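Local coordinates for protein sesquisabinene B synthase 2 (Santalum album, PDB 6A2A) that probably converts farnesyl diphosphate into the sesquiterpene sesquisabinene B, as a magnesium- or manganese-dependent plant terpene synthase, at residues Q45-Q50 with V556-I561; T219-A224 with L247-V252; K258-L263 with Q284-A289. One frame throughout, in Å; residues are numbered along the deposited sequence.

Overall arrangement
All three contacts join buried side chains. Interaction 1 lies farther out, about 22 Å from the centre of the chain to its own centre, against 14 and 15 Å for interactions 2 and 3. It brings the N-terminal helix 41-50 to the C-terminal end of helix 546-558 and has no hydrogen bond or charge pair. Interactions 2 and 3 use different turns of the long helix 239-270, which meets helix 220-232 in one and helix 281-292 in the other. Both mix packing with polar bonds: a sandwiched arginine in interaction 2, a tyrosine bonded to a glutamate in interaction 3. The hydroxyl of Y222 and the carbonyl of M287, 2.6 Å apart from OH to O, link these two.

Interaction 1 of 3, residues Q45-Q50 with V556-I561; sequences QSLGDQ and VLIHPI
L47 and I558 bring the two backbones together, with their CA atoms 7.1 Å apart, where helix 41-50, kinked at G48 and D49, faces the wider pi-type last turn of helix 546-558. The contact is small and made of aliphatic branches. The two side chains cross at about a right angle, and CD1 of L47 meets CD1 of I558 at 3.5 Å, tighter than usual for two methyl groups. The other methyl of the leucine, CD2, comes to 3.8 Å from O of I558, with CG2 of I558 a little beyond at 4.1 Å. I558 reaches across because its chain folds back at chi2 (-56°), which turns CD1 to the leucine while CG2 remains near CD2 of L47. L557 adds a marginal touch through its carbonyl, whose O is 4.2 Å from CD1 of L47. That oxygen is bonded by NE2 of Q257, and NE2 of Q253 serves the carbonyls of V556 and H559, so helix 239-270 holds the end of this helix, which H559 is the first residue to leave. On the N-terminal side I558 also packs on F43, L44 and W39, the tryptophan of the RRX8W motif of plant terpene synthases. The N-terminal strap is thereby laid against the last helix of the chain, more than 500 residues on. No hydrogen bond or charge joins the two segments, so their mutual hold rests on the shape and close fit of methyl groups, while polar bonds to the C-terminal part come from Q253, Q257 and N250 of helix 239-270.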
loop_
_atom_site.group_PDB
_atom_site.type_symbol
_atom_site.label_atom_id
_atom_site.label_comp_id
_atom_site.label_asym_id
_atom_site.label_seq_id
_atom_site.Cartn_x
_atom_site.Cartn_y
_atom_site.Cartn_z
ATOM N N GLN A 45 -10.528 9.388 0.704
ATOM C CA GLN A 45 -9.165 9.726 0.987
ATOM C C GLN A 45 -9.089 11.120 1.628
ATOM O O GLN A 45 -8.199 11.371 2.426
ATOM C CB GLN A 45 -8.356 9.586 -0.299
ATOM C CG GLN A 45 -8.231 8.140 -0.751
ATOM C CD GLN A 45 -8.040 7.997 -2.235
ATOM O OE1 GLN A 45 -7.771 8.962 -2.935
ATOM N NE2 GLN A 45 -8.180 6.783 -2.737
ATOM N N SER A 46 -10.031 11.998 1.324
ATOM C CA SER A 46 -9.987 13.369 1.846
ATOM C C SER A 46 -10.289 13.398 3.347
ATOM O O SER A 46 -9.892 14.349 4.034
ATOM C CB SER A 46 -10.944 14.280 1.098
ATOM O OG SER A 46 -12.267 14.218 1.641
ATOM N N LEU A 47 -11.014 12.381 3.836
ATOM C CA LEU A 47 -11.613 12.398 5.183
ATOM C C LEU A 47 -10.544 12.459 6.274
ATOM O O LEU A 47 -10.757 13.156 7.263
ATOM C CB LEU A 47 -12.444 11.130 5.409
ATOM C CG LEU A 47 -13.828 11.090 4.780
ATOM C CD1 LEU A 47 -14.428 9.715 5.011
ATOM C CD2 LEU A 47 -14.720 12.193 5.334
ATOM N N GLY A 48 -9.462 11.697 6.130
ATOM C CA GLY A 48 -8.344 11.724 7.103
ATOM C C GLY A 48 -8.068 13.126 7.655
ATOM O O GLY A 48 -8.081 13.339 8.878
ATOM N N ASP A 49 -7.852 14.105 6.773
ATOM C CA ASP A 49 -7.478 15.476 7.206
ATOM C C ASP A 49 -8.638 16.485 7.340
ATOM O O ASP A 49 -8.473 17.540 7.957
ATOM C CB ASP A 49 -6.397 16.018 6.275
ATOM C CG ASP A 49 -5.200 15.095 6.190
ATOM O OD1 ASP A 49 -4.691 14.672 7.253
ATOM O OD2 ASP A 49 -4.780 14.779 5.061
ATOM N N GLN A 50 -9.794 16.155 6.763
ATOM C CA GLN A 50 -11.041 16.932 6.918
ATOM C C GLN A 50 -11.472 16.973 8.396
ATOM O O GLN A 50 -11.997 17.991 8.871
ATOM C CB GLN A 50 -12.134 16.323 6.027
ATOM C CG GLN A 50 -13.568 16.638 6.441
ATOM C CD GLN A 50 -14.091 17.950 5.909
ATOM O OE1 GLN A 50 -13.367 18.735 5.298
ATOM N NE2 GLN A 50 -15.372 18.193 6.146
ATOM N N VAL A 556 -21.414 6.670 10.799
ATOM C CA VAL A 556 -20.367 5.972 11.524
ATOM C C VAL A 556 -18.978 6.280 10.988
ATOM O O VAL A 556 -18.088 6.419 11.777
ATOM C CB VAL A 556 -20.689 4.467 11.605
ATOM C CG1 VAL A 556 -19.537 3.662 12.165
ATOM C CG2 VAL A 556 -21.935 4.320 12.467
ATOM N N LEU A 557 -18.808 6.528 9.680
ATOM C CA LEU A 557 -17.493 6.674 9.123
ATOM C C LEU A 557 -17.206 8.109 8.656
ATOM O O LEU A 557 -16.038 8.579 8.768
ATOM C CB LEU A 557 -17.380 5.702 7.954
ATOM C CG LEU A 557 -16.077 5.754 7.176
ATOM C CD1 LEU A 557 -14.886 5.372 8.040
ATOM C CD2 LEU A 557 -16.149 4.836 5.963
ATOM N N ILE A 558 -18.209 8.758 8.073
ATOM C CA ILE A 558 -17.988 10.022 7.331
ATOM C C ILE A 558 -18.119 11.252 8.238
ATOM O O ILE A 558 -17.266 12.136 8.178
ATOM C CB ILE A 558 -18.976 10.172 6.170
ATOM C CG1 ILE A 558 -19.015 8.967 5.218
ATOM C CG2 ILE A 558 -18.708 11.479 5.421
ATOM C CD1 ILE A 558 -17.711 8.592 4.626
ATOM N N HIS A 559 -19.215 11.356 8.968
ATOM C CA HIS A 559 -19.559 12.620 9.699
ATOM C C HIS A 559 -19.164 12.512 11.161
ATOM O O HIS A 559 -19.721 11.666 11.864
ATOM C CB HIS A 559 -21.057 12.919 9.637
ATOM C CG HIS A 559 -21.556 13.322 8.295
ATOM N ND1 HIS A 559 -22.771 12.897 7.811
ATOM C CD2 HIS A 559 -21.004 14.068 7.314
ATOM C CE1 HIS A 559 -22.950 13.367 6.589
ATOM N NE2 HIS A 559 -21.879 14.076 6.256
ATOM N N PRO A 560 -18.290 13.403 11.637
ATOM C CA PRO A 560 -18.032 13.417 13.085
ATOM C C PRO A 560 -19.307 13.834 13.831
ATOM O O PRO A 560 -20.235 14.418 13.229
ATOM C CB PRO A 560 -16.879 14.415 13.314
ATOM C CG PRO A 560 -16.258 14.583 11.946
ATOM C CD PRO A 560 -17.376 14.340 10.952
ATOM N N ILE A 561 -19.349 13.510 15.111
ATOM C CA ILE A 561 -20.406 13.981 16.019
ATOM C C ILE A 561 -20.088 15.434 16.382
ATOM O O ILE A 561 -18.942 15.712 16.786
ATOM C CB ILE A 561 -20.465 13.098 17.270
ATOM C CG1 ILE A 561 -20.761 11.644 16.894
ATOM C CG2 ILE A 561 -21.476 13.665 18.268
ATOM C CD1 ILE A 561 -20.872 10.710 18.069
#

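Interaction 2 of 3, residues T219-A224 with L247-V252; sequences TIRYEA and LDFNIV
R221 lays its guanidinium flat on the ring of F249, the two planes 1° apart and their centres separated by 3.6 Å, a stacked cation-pi pair. This is the tight part: CZ of the arginine sits 3.3 Å from CE2 of F249, and NH2 lies over the middle of the ring. V252 closes the opposite face, its CG1 3.5 Å above the guanidinium plane and toward the rim, which leaves the arginine sandwiched between aromatic and aliphatic surfaces. Within its own plane NH2 donates to F249 O at 3.0 Å, the N-H...O angle being 150°, so one phenylalanine supplies both a face and an acceptor. CG of R221 stands opposite the backbone N (chi1 -176°), and the chain then bends at chi2, which carries the charged end across to helix 239-270. The looser side is at NH1. Here a water stands between the arginine and D248, accepting from NH1 at 2.8 Å and donating to OD2 of D248 at 2.8 Å; the two charged atoms, NH1 and OD2, remain 5.1 Å apart. Y95 and Q96 also bond the D248 carboxylate and fix its position. On the other helix, T219 is the N-cap, its OG1 taking the N-H of Y222 at the start of helix 220-232. The contact thus ties the first turn of that helix to the N-terminal half of the long helix 239-270. A buried positive charge is paid for piecemeal, by ring face, backbone oxygen and a water-relayed carboxylate, an environment likely to keep the guanidinium charged and hold it from rotating.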
loop_
_atom_site.group_PDB
_atom_site.type_symbol
_atom_site.label_atom_id
_atom_site.label_comp_id
_atom_site.label_asym_id
_atom_site.label_seq_id
_atom_site.Cartn_x
_atom_site.Cartn_y
_atom_site.Cartn_z
ATOM N N THR A 219 -24.254 -4.975 16.427
ATOM C CA THR A 219 -22.864 -4.665 16.450
ATOM C C THR A 219 -22.573 -3.647 17.531
ATOM O O THR A 219 -23.453 -2.847 17.936
ATOM C CB THR A 219 -22.292 -4.113 15.145
ATOM O OG1 THR A 219 -22.681 -2.751 14.941
ATOM C CG2 THR A 219 -22.654 -4.940 13.917
ATOM N N ILE A 220 -21.375 -3.700 18.003
ATOM C CA ILE A 220 -20.948 -2.683 19.046
ATOM C C ILE A 220 -20.888 -1.283 18.426
ATOM O O ILE A 220 -21.478 -0.363 18.970
ATOM C CB ILE A 220 -19.614 -3.025 19.703
ATOM C CG1 ILE A 220 -19.726 -4.371 20.409
ATOM C CG2 ILE A 220 -19.208 -1.966 20.710
ATOM C CD1 ILE A 220 -18.372 -4.996 20.755
ATOM N N ARG A 221 -20.250 -1.138 17.281
ATOM C CA ARG A 221 -19.847 0.185 16.816
ATOM C C ARG A 221 -21.048 0.943 16.266
ATOM O O ARG A 221 -21.199 2.151 16.550
ATOM C CB ARG A 221 -18.747 0.120 15.755
ATOM C CG ARG A 221 -18.239 1.498 15.338
ATOM C CD ARG A 221 -17.634 2.241 16.523
ATOM N NE ARG A 221 -17.051 3.485 16.037
ATOM C CZ ARG A 221 -16.515 4.441 16.805
ATOM N NH1 ARG A 221 -16.430 4.279 18.133
ATOM N NH2 ARG A 221 -16.110 5.557 16.221
ATOM N N TYR A 222 -21.893 0.275 15.489
ATOM C CA TYR A 222 -23.062 0.936 14.930
ATOM C C TYR A 222 -24.099 1.182 16.030
ATOM O O TYR A 222 -24.802 2.190 15.954
ATOM C CB TYR A 222 -23.662 0.161 13.762
ATOM C CG TYR A 222 -22.751 0.105 12.570
ATOM C CD1 TYR A 222 -21.801 -0.907 12.438
ATOM C CD2 TYR A 222 -22.811 1.050 11.563
ATOM C CE1 TYR A 222 -20.907 -0.928 11.378
ATOM C CE2 TYR A 222 -21.935 1.022 10.492
ATOM C CZ TYR A 222 -20.979 0.028 10.394
ATOM O OH TYR A 222 -20.099 -0.044 9.346
ATOM N N GLU A 223 -24.170 0.292 17.034
ATOM C CA GLU A 223 -25.061 0.535 18.182
ATOM C C GLU A 223 -24.583 1.771 18.955
ATOM O O GLU A 223 -25.443 2.534 19.473
ATOM C CB GLU A 223 -25.123 -0.686 19.113
ATOM C CG GLU A 223 -26.120 -0.521 20.262
ATOM C CD GLU A 223 -27.572 -0.309 19.872
ATOM O OE1 GLU A 223 -27.975 -0.422 18.666
ATOM O OE2 GLU A 223 -28.351 0.121 20.825
ATOM N N ALA A 224 -23.298 1.955 19.062
ATOM C CA ALA A 224 -22.753 3.085 19.833
ATOM C C ALA A 224 -23.249 4.408 19.228
ATOM O O ALA A 224 -23.659 5.332 19.971
ATOM C CB ALA A 224 -21.266 3.044 19.902
ATOM N N LEU A 247 -16.648 12.220 22.239
ATOM C CA LEU A 247 -15.278 12.535 21.938
ATOM C C LEU A 247 -14.522 11.279 21.468
ATOM O O LEU A 247 -13.764 11.321 20.486
ATOM C CB LEU A 247 -14.664 13.112 23.226
ATOM C CG LEU A 247 -13.483 14.067 23.120
ATOM C CD1 LEU A 247 -13.751 15.216 22.175
ATOM C CD2 LEU A 247 -13.169 14.626 24.502
ATOM N N ASP A 248 -14.639 10.217 22.236
ATOM C CA ASP A 248 -14.009 8.939 21.918
ATOM C C ASP A 248 -14.547 8.432 20.585
ATOM O O ASP A 248 -13.762 7.902 19.795
ATOM C CB ASP A 248 -14.204 7.923 22.985
ATOM C CG ASP A 248 -13.312 6.696 22.803
ATOM O OD1 ASP A 248 -12.080 6.817 22.994
ATOM O OD2 ASP A 248 -13.867 5.647 22.376
ATOM N N PHE A 249 -15.837 8.620 20.329
ATOM C CA PHE A 249 -16.391 8.223 19.040
ATOM C C PHE A 249 -15.637 8.908 17.913
ATOM O O PHE A 249 -15.150 8.247 16.987
ATOM C CB PHE A 249 -17.872 8.539 18.913
ATOM C CG PHE A 249 -18.490 7.814 17.749
ATOM C CD1 PHE A 249 -18.427 8.345 16.479
ATOM C CD2 PHE A 249 -19.021 6.549 17.912
ATOM C CE1 PHE A 249 -18.908 7.633 15.397
ATOM C CE2 PHE A 249 -19.536 5.861 16.830
ATOM C CZ PHE A 249 -19.455 6.390 15.583
ATOM N N ASN A 250 -15.505 10.233 17.990
ATOM C CA ASN A 250 -14.820 10.963 16.947
ATOM C C ASN A 250 -13.344 10.546 16.834
ATOM O O ASN A 250 -12.809 10.519 15.698
ATOM C CB ASN A 250 -14.954 12.475 17.136
ATOM C CG ASN A 250 -16.330 13.016 16.839
ATOM O OD1 ASN A 250 -17.244 12.298 16.398
ATOM N ND2 ASN A 250 -16.502 14.300 17.108
ATOM N N ILE A 251 -12.668 10.242 17.937
ATOM C CA ILE A 251 -11.260 9.885 17.860
ATOM C C ILE A 251 -11.126 8.526 17.137
ATOM O O ILE A 251 -10.310 8.383 16.236
ATOM C CB ILE A 251 -10.627 9.849 19.257
ATOM C CG1 ILE A 251 -10.573 11.267 19.840
ATOM C CG2 ILE A 251 -9.267 9.187 19.226
ATOM C CD1 ILE A 251 -10.231 11.309 21.322
ATOM N N VAL A 252 -11.942 7.566 17.554
ATOM C CA VAL A 252 -11.943 6.245 16.894
ATOM C C VAL A 252 -12.302 6.455 15.418
ATOM O O VAL A 252 -11.606 5.922 14.558
ATOM C CB VAL A 252 -12.897 5.253 17.569
ATOM C CG1 VAL A 252 -12.919 3.930 16.814
ATOM C CG2 VAL A 252 -12.514 5.002 19.007
HETATM O O HOH W 1 -16.076 5.371 20.634
#

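Interaction 3 of 3, residues K258-L263 with Q284-A289; sequences KEIGRL and QSYMYA
Y286 points its hydroxyl at E259 and gives OE1 a hydrogen bond, 2.7 Å from OH to OE1. The oxygen is met on its anti side, somewhat out of the carboxylate plane, and lies in the plane of the ring at its edge; carboxylate and ring are turned 85° against each other. Nearer the CB end of the ring two aliphatic tips approach obliquely: CD1 of L263 comes to 3.5 Å from CD1 of Y286, and CD1 of I260 to 4.0 Å from CD2. With chi1 at -176° the tyrosine side chain extends from its helix and carries the ring across to helix 239-270, where both methyl groups meet it from one side, and the extended chain of E259 brings the carboxylate to the hydroxyl. The residues sit on helices 239-270 and 281-292, whose segments here run roughly antiparallel, at 147°, their axes 11.3 Å apart, a separation bridged by the tyrosine side chain. In the next shell OE2 of E259 is held by a salt bridge from R302, and L263 and Y286 both lean on A306. Those partners belong to helix 299-321, whose later turns carry the magnesium ligands D316 and D320. L557 of helix 546-558 packs on the tyrosine as well. A phenylalanine in place of Y286 would probably leave OE1 of E259 without one of its donors and the ring end unanchored between the helices. The contact combines an apolar ring with a polar tip, so a glutamate buried among helices is shared between a tyrosine hydroxyl and an arginine, which probably steadies its negative charge.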
loop_
_atom_site.group_PDB
_atom_site.type_symbol
_atom_site.label_atom_id
_atom_site.label_comp_id
_atom_site.label_asym_id
_atom_site.label_seq_id
_atom_site.Cartn_x
_atom_site.Cartn_y
_atom_site.Cartn_z
ATOM N N LYS A 258 -8.706 7.066 8.318
ATOM C CA LYS A 258 -7.368 6.851 7.759
ATOM C C LYS A 258 -7.278 5.467 7.095
ATOM O O LYS A 258 -6.625 5.285 6.062
ATOM C CB LYS A 258 -6.275 7.003 8.826
ATOM C CG LYS A 258 -5.985 8.472 9.167
ATOM C CD LYS A 258 -5.169 8.676 10.435
ATOM C CE LYS A 258 -5.404 10.027 11.100
ATOM N NZ LYS A 258 -4.910 11.145 10.266
ATOM N N GLU A 259 -7.879 4.509 7.746
ATOM C CA GLU A 259 -7.921 3.118 7.238
ATOM C C GLU A 259 -8.636 3.091 5.882
ATOM O O GLU A 259 -8.135 2.431 4.965
ATOM C CB GLU A 259 -8.602 2.180 8.243
ATOM C CG GLU A 259 -7.817 1.938 9.513
ATOM C CD GLU A 259 -8.617 1.309 10.614
ATOM O OE1 GLU A 259 -9.813 0.938 10.348
ATOM O OE2 GLU A 259 -8.074 1.207 11.719
ATOM N N ILE A 260 -9.794 3.740 5.743
ATOM C CA ILE A 260 -10.544 3.656 4.469
ATOM C C ILE A 260 -9.743 4.375 3.388
ATOM O O ILE A 260 -9.802 4.004 2.217
ATOM C CB ILE A 260 -11.995 4.161 4.596
ATOM C CG1 ILE A 260 -12.821 3.835 3.355
ATOM C CG2 ILE A 260 -12.056 5.638 4.910
ATOM C CD1 ILE A 260 -12.782 2.367 2.955
ATOM N N GLY A 261 -8.978 5.417 3.783
ATOM C CA GLY A 261 -8.083 6.032 2.854
ATOM C C GLY A 261 -7.066 5.060 2.291
ATOM O O GLY A 261 -6.895 4.997 1.058
ATOM N N ARG A 262 -6.383 4.326 3.188
ATOM C CA ARG A 262 -5.404 3.348 2.786
ATOM C C ARG A 262 -6.049 2.258 1.918
ATOM O O ARG A 262 -5.496 1.867 0.880
ATOM C CB ARG A 262 -4.743 2.697 3.986
ATOM C CG ARG A 262 -3.703 3.594 4.644
ATOM C CD ARG A 262 -2.860 2.850 5.657
ATOM N NE ARG A 262 -3.593 2.648 6.879
ATOM C CZ ARG A 262 -3.750 3.534 7.856
ATOM N NH1 ARG A 262 -3.186 4.739 7.795
ATOM N NH2 ARG A 262 -4.528 3.229 8.874
ATOM N N LEU A 263 -7.207 1.779 2.369
ATOM C CA LEU A 263 -7.872 0.645 1.660
ATOM C C LEU A 263 -8.355 1.075 0.281
ATOM O O LEU A 263 -8.247 0.289 -0.673
ATOM C CB LEU A 263 -9.019 0.156 2.531
ATOM C CG LEU A 263 -8.580 -0.710 3.696
ATOM C CD1 LEU A 263 -9.716 -0.910 4.655
ATOM C CD2 LEU A 263 -8.065 -2.057 3.215
ATOM N N GLN A 284 -18.408 -1.708 1.294
ATOM C CA GLN A 284 -19.259 -2.585 2.028
ATOM C C GLN A 284 -18.456 -3.571 2.883
ATOM O O GLN A 284 -18.813 -3.828 3.990
ATOM C CB GLN A 284 -20.266 -3.253 1.111
ATOM C CG GLN A 284 -21.188 -2.171 0.588
ATOM C CD GLN A 284 -22.472 -2.580 -0.076
ATOM O OE1 GLN A 284 -23.435 -1.879 0.042
ATOM N NE2 GLN A 284 -22.467 -3.654 -0.818
ATOM N N SER A 285 -17.341 -4.052 2.362
ATOM C CA SER A 285 -16.521 -4.960 3.138
ATOM C C SER A 285 -15.993 -4.241 4.376
ATOM O O SER A 285 -15.995 -4.754 5.436
ATOM C CB SER A 285 -15.339 -5.494 2.345
ATOM O OG SER A 285 -14.493 -6.228 3.159
ATOM N N TYR A 286 -15.529 -3.033 4.175
ATOM C CA TYR A 286 -14.997 -2.255 5.267
ATOM C C TYR A 286 -16.086 -1.961 6.300
ATOM O O TYR A 286 -15.872 -2.121 7.458
ATOM C CB TYR A 286 -14.268 -0.985 4.804
ATOM C CG TYR A 286 -13.635 -0.232 5.954
ATOM C CD1 TYR A 286 -12.556 -0.727 6.622
ATOM C CD2 TYR A 286 -14.170 0.936 6.401
ATOM C CE1 TYR A 286 -12.008 -0.062 7.697
ATOM C CE2 TYR A 286 -13.638 1.598 7.461
ATOM C CZ TYR A 286 -12.557 1.102 8.120
ATOM O OH TYR A 286 -12.064 1.801 9.175
ATOM N N MET A 287 -17.266 -1.587 5.847
ATOM C CA MET A 287 -18.342 -1.300 6.806
ATOM C C MET A 287 -18.671 -2.544 7.640
ATOM O O MET A 287 -18.973 -2.384 8.840
ATOM C CB MET A 287 -19.578 -0.750 6.102
ATOM C CG MET A 287 -19.351 0.628 5.551
ATOM S SD MET A 287 -20.821 1.289 4.732
ATOM C CE MET A 287 -22.058 1.094 6.006
ATOM N N TYR A 288 -18.651 -3.727 7.050
ATOM C CA TYR A 288 -18.894 -4.942 7.769
ATOM C C TYR A 288 -17.726 -5.199 8.710
ATOM O O TYR A 288 -17.933 -5.606 9.847
ATOM C CB TYR A 288 -19.058 -6.119 6.798
ATOM C CG TYR A 288 -19.649 -7.359 7.430
ATOM C CD1 TYR A 288 -18.938 -8.119 8.352
ATOM C CD2 TYR A 288 -20.887 -7.828 7.045
ATOM C CE1 TYR A 288 -19.479 -9.272 8.912
ATOM C CE2 TYR A 288 -21.422 -8.998 7.562
ATOM C CZ TYR A 288 -20.736 -9.697 8.540
ATOM O OH TYR A 288 -21.300 -10.855 9.021
ATOM N N ALA A 289 -16.484 -4.924 8.281
ATOM C CA ALA A 289 -15.339 -5.203 9.124
ATOM C C ALA A 289 -15.465 -4.387 10.425
ATOM O O ALA A 289 -15.128 -4.892 11.506
ATOM C CB ALA A 289 -14.041 -4.886 8.418
#